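Local atomic coordinates of Tp0751 (Treponema pallidum, PDB entry 5JK2), a protein that mediates adhesion of the spirochaete to extracellular matrix components and its interactions with host cells, through a non-canonical lipocalin fold. Residues S103-N108 against R115-V120; A77-S82 against F90-A95. The protein carries 1 engineered substitution. All blocks are in the same frame, centred on the assembly; numbering follows the deposited sequence.

Interactions 1 and 2 each join the two strands of an antiparallel hairpin in the same eight-stranded barrel, and they meet where strand 86-98 lies beside strand 101-108. Both are partly buried, with F104, T106, R116, L118 and V120 buried in interaction 1 and I79, F81 and F90 in interaction 2. S103-N108 and R115-V120 stay paired over five residues, with arginines and a serine-glutamate bond on the more exposed face. A77-S82 and F90-A95 pair more briefly, mostly through backbone bonds and apolar groups, before the second strand turns a corner at D93. The salt bridge from R107 to D93 and the packing of T106 on F90 connect the two.

Interaction 1: S103-N108 against R115-V120; sequences SFLTRN and RRRLEV
T106 and R116 form a hydrogen-bonded antiparallel pair, T106 N to R116 O and R116 N to T106 O both 3.0 Å, and F104 and L118 exchange a second pair of backbone bonds. A fifth bond comes from a side chain: OG1 of T106, placed between its own N and carbonyl carbon (chi1 77°), lies 2.9 Å from R116 O. That carbonyl oxygen therefore accepts both the N-H and the hydroxyl of one threonine. On the opposite face of the sheet S103 OG donates to E119 OE1 at 2.7 Å, on the syn side, 32° out of the carboxylate plane.

CB of F104 rests 3.8 Å from CB of L118, while CG2 of V120 approaches the edge of the phenyl ring at CE2. L105 instead serves two arginines: its CD1 sits 3.5 Å above one face of the R115 guanidinium, toward the rim, and its CD2 covers the centre of one face of the R117 guanidinium. R117 also forms a salt bridge to D135, as R116 does to E134 and E88.

Acidic neighbours would thus partly offset the positive charge gathered here, although the ion pairs of R115 with D135 and D93 are long and weak.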
loop_
_atom_site.group_PDB
_atom_site.type_symbol
_atom_site.label_atom_id
_atom_site.label_comp_id
_atom_site.label_asym_id
_atom_site.label_seq_id
_atom_site.Cartn_x
_atom_site.Cartn_y
_atom_site.Cartn_z
ATOM N N SER A 103 4.497 -5.474 -4.798
ATOM C CA SER A 103 4.834 -4.504 -5.833
ATOM C C SER A 103 3.635 -4.238 -6.734
ATOM O O SER A 103 3.183 -5.123 -7.462
ATOM C CB SER A 103 6.020 -4.996 -6.661
ATOM O OG SER A 103 7.225 -4.903 -5.920
ATOM N N PHE A 104 3.133 -3.010 -6.681
ATOM C CA PHE A 104 1.934 -2.629 -7.413
ATOM C C PHE A 104 2.231 -1.896 -8.712
ATOM O O PHE A 104 3.207 -1.153 -8.809
ATOM C CB PHE A 104 1.051 -1.735 -6.549
ATOM C CG PHE A 104 0.414 -2.441 -5.396
ATOM C CD1 PHE A 104 -0.816 -3.057 -5.543
ATOM C CD2 PHE A 104 1.035 -2.477 -4.161
ATOM C CE1 PHE A 104 -1.413 -3.703 -4.483
ATOM C CE2 PHE A 104 0.444 -3.122 -3.096
ATOM C CZ PHE A 104 -0.782 -3.736 -3.257
ATOM N N LEU A 105 1.372 -2.113 -9.705
ATOM C CA LEU A 105 1.321 -1.267 -10.892
ATOM C C LEU A 105 -0.092 -0.717 -10.977
ATOM O O LEU A 105 -1.026 -1.435 -11.331
ATOM C CB LEU A 105 1.690 -2.041 -12.166
ATOM C CG LEU A 105 1.876 -1.256 -13.477
ATOM C CD1 LEU A 105 0.545 -0.866 -14.112
ATOM C CD2 LEU A 105 2.746 -0.016 -13.277
ATOM N N THR A 106 -0.239 0.560 -10.638
ATOM C CA THR A 106 -1.549 1.184 -10.544
ATOM C C THR A 106 -1.725 2.238 -11.631
ATOM O O THR A 106 -0.749 2.680 -12.226
ATOM C CB THR A 106 -1.755 1.832 -9.170
ATOM O OG1 THR A 106 -1.041 3.072 -9.110
ATOM C CG2 THR A 106 -1.261 0.917 -8.062
ATOM N N ARG A 107 -2.968 2.642 -11.875
ATOM C CA ARG A 107 -3.281 3.558 -12.964
ATOM C C ARG A 107 -4.381 4.536 -12.579
ATOM O O ARG A 107 -5.440 4.136 -12.095
ATOM C CB ARG A 107 -3.689 2.762 -14.201
ATOM C CG ARG A 107 -4.369 3.571 -15.298
ATOM C CD ARG A 107 -4.666 2.698 -16.508
ATOM N NE ARG A 107 -5.163 1.376 -16.124
ATOM C CZ ARG A 107 -6.427 1.105 -15.805
ATOM N NH1 ARG A 107 -6.774 -0.130 -15.471
ATOM N NH2 ARG A 107 -7.345 2.063 -15.815
ATOM N N ASN A 108 -4.123 5.821 -12.810
ATOM C CA ASN A 108 -5.068 6.876 -12.467
ATOM C C ASN A 108 -6.446 6.611 -13.067
ATOM O O ASN A 108 -6.563 6.082 -14.171
ATOM C CB ASN A 108 -4.528 8.232 -12.932
ATOM C CG ASN A 108 -5.501 9.368 -12.687
ATOM O OD1 ASN A 108 -6.183 9.825 -13.603
ATOM N ND2 ASN A 108 -5.564 9.835 -11.446
ATOM N N ARG A 115 0.210 6.780 -14.376
ATOM C CA ARG A 115 0.217 5.556 -13.599
ATOM C C ARG A 115 1.169 5.736 -12.425
ATOM O O ARG A 115 1.799 6.781 -12.299
ATOM C CB ARG A 115 0.626 4.378 -14.486
ATOM C CG ARG A 115 -0.225 4.267 -15.743
ATOM C CD ARG A 115 -0.362 2.837 -16.234
ATOM N NE ARG A 115 0.919 2.257 -16.617
ATOM C CZ ARG A 115 1.064 1.044 -17.141
ATOM N NH1 ARG A 115 2.271 0.599 -17.460
ATOM N NH2 ARG A 115 0.004 0.273 -17.346
ATOM N N ARG A 116 1.270 4.729 -11.565
ATOM C CA ARG A 116 2.104 4.842 -10.373
ATOM C C ARG A 116 2.574 3.477 -9.874
ATOM O O ARG A 116 1.764 2.584 -9.626
ATOM C CB ARG A 116 1.335 5.570 -9.269
ATOM C CG ARG A 116 2.143 5.846 -8.012
ATOM C CD ARG A 116 1.409 6.792 -7.083
ATOM N NE ARG A 116 1.392 8.155 -7.605
ATOM C CZ ARG A 116 0.613 9.126 -7.143
ATOM N NH1 ARG A 116 -0.227 8.893 -6.143
ATOM N NH2 ARG A 116 0.670 10.334 -7.682
ATOM N N ARG A 117 3.889 3.329 -9.733
ATOM C CA ARG A 117 4.483 2.104 -9.207
ATOM C C ARG A 117 4.717 2.217 -7.711
ATOM O O ARG A 117 5.167 3.251 -7.222
ATOM C CB ARG A 117 5.802 1.800 -9.912
ATOM C CG ARG A 117 5.631 1.486 -11.379
ATOM C CD ARG A 117 6.910 0.957 -12.008
ATOM N NE ARG A 117 6.634 0.228 -13.244
ATOM C CZ ARG A 117 6.317 0.802 -14.402
ATOM N NH1 ARG A 117 6.081 0.052 -15.470
ATOM N NH2 ARG A 117 6.229 2.123 -14.496
ATOM N N LEU A 118 4.421 1.138 -6.995
ATOM C CA LEU A 118 4.525 1.120 -5.544
ATOM C C LEU A 118 5.399 -0.036 -5.080
ATOM O O LEU A 118 5.408 -1.104 -5.689
ATOM C CB LEU A 118 3.132 1.015 -4.914
ATOM C CG LEU A 118 2.741 2.109 -3.916
ATOM C CD1 LEU A 118 2.674 3.461 -4.606
ATOM C CD2 LEU A 118 1.414 1.782 -3.250
ATOM N N GLU A 119 6.133 0.194 -3.998
ATOM C CA GLU A 119 6.986 -0.829 -3.408
ATOM C C GLU A 119 6.713 -0.935 -1.914
ATOM O O GLU A 119 7.466 -0.413 -1.092
ATOM C CB GLU A 119 8.457 -0.513 -3.659
ATOM C CG GLU A 119 8.843 -0.478 -5.131
ATOM C CD GLU A 119 8.783 -1.844 -5.792
ATOM O OE1 GLU A 119 8.724 -2.861 -5.067
ATOM O OE2 GLU A 119 8.795 -1.901 -7.039
ATOM N N VAL A 120 5.625 -1.617 -1.574
ATOM C CA VAL A 120 5.204 -1.765 -0.187
ATOM C C VAL A 120 5.976 -2.873 0.519
ATOM O O VAL A 120 5.747 -4.057 0.268
ATOM C CB VAL A 120 3.703 -2.075 -0.088
ATOM C CG1 VAL A 120 3.268 -2.113 1.366
ATOM C CG2 VAL A 120 2.898 -1.050 -0.872
#

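Interaction 2: A77-S82 against F90-A95; sequences AEITFS and FLVDSA
A77 O receives the N-H of V92 in a nearly straight hydrogen bond of 2.9 Å, with an angle of 170° at the hydrogen. Further along, I79 and F90 exchange two backbone bonds: F90 N donates to I79 O at 3.0 Å, and I79 N reaches F90 O at 3.1 Å with a more bent N-H (141°). Between these bonds E78 and L91 form a non-hydrogen-bonded pair.

The three bonds join the start of strand 78-83, and A77 just before it, to strand 86-98, two neighbours in the closed antiparallel barrel that gives this protein its lipocalin-like, calycin-clan fold. A77 and E78 both face D73, forming a G1 beta bulge on the other side of the strand. Beyond V92 the chain turns a corner at D93, which is salt-bridged to R107; D93 and S94 together face L105 in a classic beta bulge.

Around the backbone ladder, V92 sets CG2 beside its own N, anti to the carbonyl carbon, and this methyl comes within 3.2 Å of A77 O. The same CG2 also touches the I79 side chain at CD1. On the face shared by E78 and L91, the two side chains run alongside each other, pointing the same way, and OE2 of E78 lies 3.6 Å from L91 CD2. The face of I79 and F90 carries an aromatic contact instead: F81 CE1 meets F90 CD1 at 3.5 Å, with the ring planes 80° apart. F81 also meets W147 edge-to-face and R116 in a cation-pi contact.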
loop_
_atom_site.group_PDB
_atom_site.type_symbol
_atom_site.label_atom_id
_atom_site.label_comp_id
_atom_site.label_asym_id
_atom_site.label_seq_id
_atom_site.Cartn_x
_atom_site.Cartn_y
_atom_site.Cartn_z
ATOM N N ALA A 77 -10.011 -3.284 -5.840
ATOM C CA ALA A 77 -8.611 -3.314 -6.250
ATOM C C ALA A 77 -8.126 -1.918 -6.627
ATOM O O ALA A 77 -7.658 -1.686 -7.743
ATOM C CB ALA A 77 -8.421 -4.276 -7.409
ATOM N N GLU A 78 -8.268 -0.992 -5.685
ATOM C CA GLU A 78 -7.862 0.393 -5.867
ATOM C C GLU A 78 -6.916 0.810 -4.756
ATOM O O GLU A 78 -6.795 0.126 -3.740
ATOM C CB GLU A 78 -9.081 1.315 -5.873
ATOM C CG GLU A 78 -9.916 1.234 -7.135
ATOM C CD GLU A 78 -11.264 1.908 -6.981
ATOM O OE1 GLU A 78 -11.632 2.254 -5.839
ATOM O OE2 GLU A 78 -11.958 2.091 -8.003
ATOM N N ILE A 79 -6.248 1.939 -4.957
ATOM C CA ILE A 79 -5.420 2.527 -3.920
ATOM C C ILE A 79 -5.641 4.027 -3.932
ATOM O O ILE A 79 -5.301 4.709 -4.900
ATOM C CB ILE A 79 -3.930 2.200 -4.111
ATOM C CG1 ILE A 79 -3.699 0.687 -4.003
ATOM C CG2 ILE A 79 -3.091 2.936 -3.071
ATOM C CD1 ILE A 79 -2.318 0.233 -4.430
ATOM N N THR A 80 -6.228 4.528 -2.854
ATOM C CA THR A 80 -6.561 5.938 -2.751
ATOM C C THR A 80 -5.442 6.682 -2.044
ATOM O O THR A 80 -4.995 6.283 -0.970
ATOM C CB THR A 80 -7.890 6.156 -1.994
ATOM O OG1 THR A 80 -7.652 6.156 -0.581
ATOM C CG2 THR A 80 -8.900 5.067 -2.344
ATOM N N PHE A 81 -4.993 7.765 -2.671
ATOM C CA PHE A 81 -3.921 8.596 -2.140
ATOM C C PHE A 81 -4.476 9.923 -1.658
ATOM O O PHE A 81 -5.069 10.661 -2.438
ATOM C CB PHE A 81 -2.859 8.848 -3.207
ATOM C CG PHE A 81 -2.249 7.601 -3.765
ATOM C CD1 PHE A 81 -2.932 6.832 -4.692
ATOM C CD2 PHE A 81 -0.980 7.210 -3.379
ATOM C CE1 PHE A 81 -2.365 5.687 -5.211
ATOM C CE2 PHE A 81 -0.407 6.070 -3.895
ATOM C CZ PHE A 81 -1.100 5.304 -4.814
ATOM N N SER A 82 -4.261 10.233 -0.382
ATOM C CA SER A 82 -4.833 11.432 0.223
ATOM C C SER A 82 -3.834 12.232 1.051
ATOM O O SER A 82 -3.025 11.673 1.788
ATOM C CB SER A 82 -6.022 11.065 1.116
ATOM O OG SER A 82 -7.044 10.420 0.381
ATOM N N PHE A 90 -5.930 5.182 -7.817
ATOM C CA PHE A 90 -5.274 4.459 -8.899
ATOM C C PHE A 90 -5.705 3.000 -8.887
ATOM O O PHE A 90 -5.500 2.288 -7.906
ATOM C CB PHE A 90 -3.749 4.555 -8.785
ATOM C CG PHE A 90 -3.196 5.914 -9.099
ATOM C CD1 PHE A 90 -3.414 6.985 -8.248
ATOM C CD2 PHE A 90 -2.443 6.115 -10.238
ATOM C CE1 PHE A 90 -2.900 8.234 -8.542
ATOM C CE2 PHE A 90 -1.928 7.354 -10.534
ATOM C CZ PHE A 90 -2.155 8.416 -9.687
ATOM N N LEU A 91 -6.301 2.560 -9.989
ATOM C CA LEU A 91 -6.738 1.181 -10.124
ATOM C C LEU A 91 -5.535 0.267 -10.289
ATOM O O LEU A 91 -4.616 0.579 -11.043
ATOM C CB LEU A 91 -7.677 1.023 -11.318
ATOM C CG LEU A 91 -8.859 1.986 -11.399
ATOM C CD1 LEU A 91 -8.950 2.575 -12.794
ATOM C CD2 LEU A 91 -10.152 1.279 -11.032
ATOM N N VAL A 92 -5.551 -0.866 -9.595
ATOM C CA VAL A 92 -4.444 -1.812 -9.657
ATOM C C VAL A 92 -4.501 -2.637 -10.937
ATOM O O VAL A 92 -5.392 -3.468 -11.116
ATOM C CB VAL A 92 -4.443 -2.768 -8.451
ATOM C CG1 VAL A 92 -3.206 -3.659 -8.482
ATOM C CG2 VAL A 92 -4.497 -1.984 -7.146
ATOM N N ASP A 93 -3.539 -2.404 -11.823
ATOM C CA ASP A 93 -3.443 -3.158 -13.062
ATOM C C ASP A 93 -2.724 -4.483 -12.817
ATOM O O ASP A 93 -2.963 -5.468 -13.517
ATOM C CB ASP A 93 -2.716 -2.338 -14.128
ATOM C CG ASP A 93 -3.628 -1.347 -14.829
ATOM O OD1 ASP A 93 -4.770 -1.719 -15.165
ATOM O OD2 ASP A 93 -3.197 -0.196 -15.049
ATOM N N SER A 94 -1.846 -4.496 -11.818
ATOM C CA SER A 94 -1.162 -5.719 -11.403
ATOM C C SER A 94 -0.632 -5.591 -9.975
ATOM O O SER A 94 -0.458 -4.487 -9.461
ATOM C CB SER A 94 -0.013 -6.059 -12.362
ATOM O OG SER A 94 1.082 -5.174 -12.204
ATOM N N ALA A 95 -0.380 -6.733 -9.343
ATOM C CA ALA A 95 0.134 -6.765 -7.978
ATOM C C ALA A 95 0.811 -8.103 -7.694
ATOM O O ALA A 95 0.203 -9.161 -7.862
ATOM C CB ALA A 95 -0.988 -6.517 -6.987
#